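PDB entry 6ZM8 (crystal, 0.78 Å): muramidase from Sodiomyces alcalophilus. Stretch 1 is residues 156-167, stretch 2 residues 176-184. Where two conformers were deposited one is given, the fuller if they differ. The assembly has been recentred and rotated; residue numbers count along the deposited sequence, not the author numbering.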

# COMPACT_ATOMS: atom_id res chain seq x y z
N PRO A 156 4.93 -2.69 -7.81
CA PRO A 156 5.39 -1.32 -7.67
C PRO A 156 5.76 -1.01 -6.20
O PRO A 156 5.07 -1.49 -5.28
N LEU A 157 6.76 -0.17 -6.02
CA LEU A 157 7.24 0.17 -4.68
C LEU A 157 6.57 1.44 -4.16
O LEU A 157 6.57 2.48 -4.83
N TRP A 158 6.08 1.33 -2.93
CA TRP A 158 5.59 2.46 -2.14
C TRP A 158 6.55 2.57 -0.94
O TRP A 158 6.47 1.78 0.00
N ILE A 159 7.50 3.49 -1.05
CA ILE A 159 8.58 3.59 -0.06
C ILE A 159 8.25 4.69 0.94
O ILE A 159 7.77 5.75 0.54
N ALA A 160 8.57 4.46 2.20
CA ALA A 160 8.35 5.46 3.23
C ALA A 160 9.70 6.00 3.74
O ALA A 160 10.56 5.23 4.16
N ARG A 161 9.82 7.33 3.74
CA ARG A 161 10.97 8.00 4.34
C ARG A 161 10.59 9.48 4.51
O ARG A 161 10.37 10.17 3.51
N TYR A 162 10.51 9.93 5.74
CA TYR A 162 10.06 11.31 6.00
C TYR A 162 11.31 12.18 6.08
O TYR A 162 11.92 12.37 7.14
N ALA A 163 11.72 12.65 4.91
CA ALA A 163 12.98 13.35 4.72
C ALA A 163 12.87 14.18 3.46
O ALA A 163 11.91 14.07 2.70
N SER A 164 13.88 15.00 3.23
CA SER A 164 13.85 15.93 2.10
C SER A 164 14.06 15.22 0.77
O SER A 164 13.73 15.82 -0.27
N SER A 165 14.57 13.99 0.80
CA SER A 165 14.71 13.20 -0.43
C SER A 165 14.34 11.76 -0.08
O SER A 165 14.34 11.34 1.10
N VAL A 166 14.08 10.99 -1.12
CA VAL A 166 13.52 9.62 -0.94
C VAL A 166 14.53 8.67 -0.34
O VAL A 166 14.15 7.73 0.32
N GLY A 167 15.81 8.91 -0.60
CA GLY A 167 16.84 8.05 -0.09
C GLY A 167 17.00 6.78 -0.91
O GLY A 167 16.38 6.53 -1.97
N TYR A 176 10.93 4.51 -7.23
CA TYR A 176 9.70 4.39 -6.46
C TYR A 176 8.50 4.65 -7.39
O TYR A 176 8.60 5.46 -8.32
N THR A 177 7.37 4.02 -7.07
CA THR A 177 6.10 4.39 -7.66
C THR A 177 5.37 5.40 -6.79
O THR A 177 4.86 6.42 -7.28
N PHE A 178 5.31 5.12 -5.48
CA PHE A 178 4.82 6.10 -4.51
C PHE A 178 5.92 6.30 -3.45
O PHE A 178 6.64 5.37 -3.11
N TRP A 179 5.95 7.52 -2.90
CA TRP A 179 6.86 7.87 -1.80
C TRP A 179 6.03 8.55 -0.72
O TRP A 179 5.44 9.62 -0.96
N GLN A 180 5.95 7.91 0.45
CA GLN A 180 5.31 8.49 1.62
C GLN A 180 6.37 9.35 2.33
O GLN A 180 7.33 8.82 2.88
N TYR A 181 6.17 10.66 2.26
CA TYR A 181 7.21 11.62 2.64
C TYR A 181 6.89 12.40 3.92
O TYR A 181 7.78 13.07 4.42
N ASN A 182 5.67 12.28 4.45
CA ASN A 182 5.40 12.79 5.79
C ASN A 182 4.17 12.06 6.34
O ASN A 182 3.46 11.38 5.61
N ASP A 183 3.97 12.24 7.65
CA ASP A 183 2.78 11.78 8.35
C ASP A 183 1.91 12.95 8.81
O ASP A 183 1.26 12.88 9.88
N LYS A 184 1.86 13.99 7.97
CA LYS A 184 1.26 15.27 8.31
C LYS A 184 0.33 15.74 7.20
O LYS A 184 0.28 16.94 6.89

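Neighbouring parallel strands bond through their backbones, which leaves the side chains to alternate between the two faces of the sheet, and the muramidase from Sodiomyces alcalophilus illustrates how each face is then filled. Before the first strand, Pro156 points toward its partner and sets CB 3.5 Å from OG1 of Thr177, an m rotamer. A water bridges the two stretches here, accepting from Leu157 N (3.0 Å) and lying 2.8 Å from Thr177 OG1. Leu157 (t, p) points sideways; its contribution is its carbonyl O, which accepts from Thr177 N (2.8 Å) and Phe178 N (3.0 Å).

Trp158 (chi1 t) shares a face with Phe178 and Gln180. Its CD1 lies 3.4 Å from Phe178 CB, and the m rotamer of Phe178 turns its ring edge toward the indole face, with planes at 62°. Trp158 NE1 lies 3.7 Å from Gln180 CB. Ile159 (t, p) occupies the other face, where CG2 meets Tyr176 CB at 3.8 Å and Trp179 CD1 at 4.2 Å. Back beside Gln180, the small Ala160 brings CB to 3.7 Å from Gln180 OE1.

Arg161 extends (t, t, t) away from the second stretch, and its NH1 donates to Ser165 O (2.9 Å), tying the loop to itself. Its carbonyl O instead receives the indole proton of Trp179, from NE1 at 2.9 Å. Tyr162, an m rotamer, leans back across the second strand: OH donates to Gln180 OE1 (2.7 Å), while Asn182 CA and Asp183 N lie over one ring face.

The loop beyond wraps around Trp179 (chi1 t). Ala163 O approaches the edge of the indole, 3.4 Å from Trp179 CZ2, whereas the side chains of Ser164 and Ser165 (both p) point away. Val166 (p) covers the ring: CG2 sits 3.7 Å from Trp179 CG, nearly along the ring normal in a CH-pi contact, and 3.9 Å from Tyr176 CD2.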

# COMPACT_ATOMS: atom_id res chain seq x y z
CB PRO A 156 4.19 -0.47 -8.11
CG PRO A 156 3.40 -1.42 -9.03
CD PRO A 156 3.56 -2.77 -8.36
CB LEU A 157 8.75 0.42 -4.76
CG LEU A 157 9.41 0.85 -3.44
CD1 LEU A 157 9.33 -0.26 -2.38
CD2 LEU A 157 10.86 1.24 -3.72
CB TRP A 158 4.15 2.22 -1.74
CG TRP A 158 3.49 3.30 -0.95
CD1 TRP A 158 3.96 4.54 -0.62
CD2 TRP A 158 2.17 3.20 -0.39
NE1 TRP A 158 3.02 5.22 0.14
CE2 TRP A 158 1.92 4.41 0.29
CE3 TRP A 158 1.21 2.18 -0.35
CZ2 TRP A 158 0.75 4.62 1.03
CZ3 TRP A 158 0.06 2.37 0.40
CH2 TRP A 158 -0.16 3.58 1.08
CB ILE A 159 9.92 3.83 -0.78
CG1 ILE A 159 11.12 3.60 0.13
CG2 ILE A 159 10.00 5.20 -1.47
CD1 ILE A 159 11.28 2.16 0.57
CB ALA A 160 7.55 4.92 4.38
CB ARG A 161 12.23 7.90 3.50
CG ARG A 161 13.44 8.50 4.22
CD ARG A 161 14.64 8.64 3.34
NE ARG A 161 15.81 8.97 4.11
CZ ARG A 161 16.76 9.73 3.66
NH1 ARG A 161 16.72 10.41 2.54
NH2 ARG A 161 17.88 9.81 4.34
CB TYR A 162 9.20 11.41 7.26
CG TYR A 162 8.01 10.50 7.30
CD1 TYR A 162 7.53 9.82 6.16
CD2 TYR A 162 7.36 10.28 8.49
CE1 TYR A 162 6.46 8.95 6.25
CE2 TYR A 162 6.29 9.40 8.59
CZ TYR A 162 5.85 8.72 7.46
OH TYR A 162 4.82 7.86 7.61
CB ALA A 163 14.15 12.39 4.61
CB SER A 164 14.92 17.02 2.29
OG SER A 164 16.20 16.43 2.39
CB SER A 165 16.07 13.29 -1.06
OG SER A 165 16.96 12.70 -0.16
CB VAL A 166 12.90 9.10 -2.24
CG1 VAL A 166 13.93 8.85 -3.34
CG2 VAL A 166 12.10 7.86 -1.99
CB TYR A 176 9.66 5.33 -5.23
CG TYR A 176 9.43 6.82 -5.47
CD1 TYR A 176 8.15 7.32 -5.62
CD2 TYR A 176 10.47 7.75 -5.49
CE1 TYR A 176 7.90 8.67 -5.77
CE2 TYR A 176 10.24 9.10 -5.67
CZ TYR A 176 8.94 9.57 -5.79
OH TYR A 176 8.62 10.89 -5.92
CB THR A 177 5.28 3.13 -7.97
OG1 THR A 177 5.97 2.37 -8.97
CG2 THR A 177 3.90 3.47 -8.50
CB PHE A 178 3.55 5.59 -3.80
CG PHE A 178 2.38 5.34 -4.74
CD1 PHE A 178 1.61 6.40 -5.20
CD2 PHE A 178 2.07 4.04 -5.13
CE1 PHE A 178 0.51 6.16 -6.02
CE2 PHE A 178 0.98 3.81 -5.96
CZ PHE A 178 0.20 4.87 -6.40
CB TRP A 179 7.97 8.81 -2.30
CG TRP A 179 8.83 9.40 -1.22
CD1 TRP A 179 9.06 8.96 0.05
CD2 TRP A 179 9.55 10.64 -1.36
NE1 TRP A 179 9.90 9.82 0.70
CE2 TRP A 179 10.19 10.88 -0.12
CE3 TRP A 179 9.71 11.58 -2.39
CZ2 TRP A 179 10.93 12.04 0.13
CZ3 TRP A 179 10.44 12.71 -2.16
CH2 TRP A 179 11.03 12.93 -0.90
CB GLN A 180 4.80 7.40 2.56
CG GLN A 180 3.80 7.94 3.57
CD GLN A 180 3.44 6.83 4.54
OE1 GLN A 180 4.30 6.42 5.35
NE2 GLN A 180 2.25 6.29 4.44
CB TYR A 181 7.58 12.54 1.47
CG TYR A 181 6.47 13.48 1.06
CD1 TYR A 181 5.45 13.07 0.19
CD2 TYR A 181 6.45 14.79 1.51
CE1 TYR A 181 4.43 13.95 -0.18
CE2 TYR A 181 5.45 15.67 1.14
CZ TYR A 181 4.42 15.24 0.31
OH TYR A 181 3.42 16.12 0.01
CB ASN A 182 5.26 14.33 5.84
CG ASN A 182 4.04 14.86 5.13
OD1 ASN A 182 2.92 14.39 5.36
ND2 ASN A 182 4.23 15.86 4.29
CB ASP A 183 3.10 10.82 9.47
CG ASP A 183 3.99 11.37 10.56
OD1 ASP A 183 4.36 12.54 10.51
OD2 ASP A 183 4.31 10.60 11.49
CB LYS A 184 2.34 16.32 8.60
CG LYS A 184 3.28 16.00 9.72
CD LYS A 184 4.42 16.99 9.77
CE LYS A 184 5.26 16.83 11.01
NZ LYS A 184 6.42 17.73 10.99
O HOH W 1 8.30 1.06 -8.26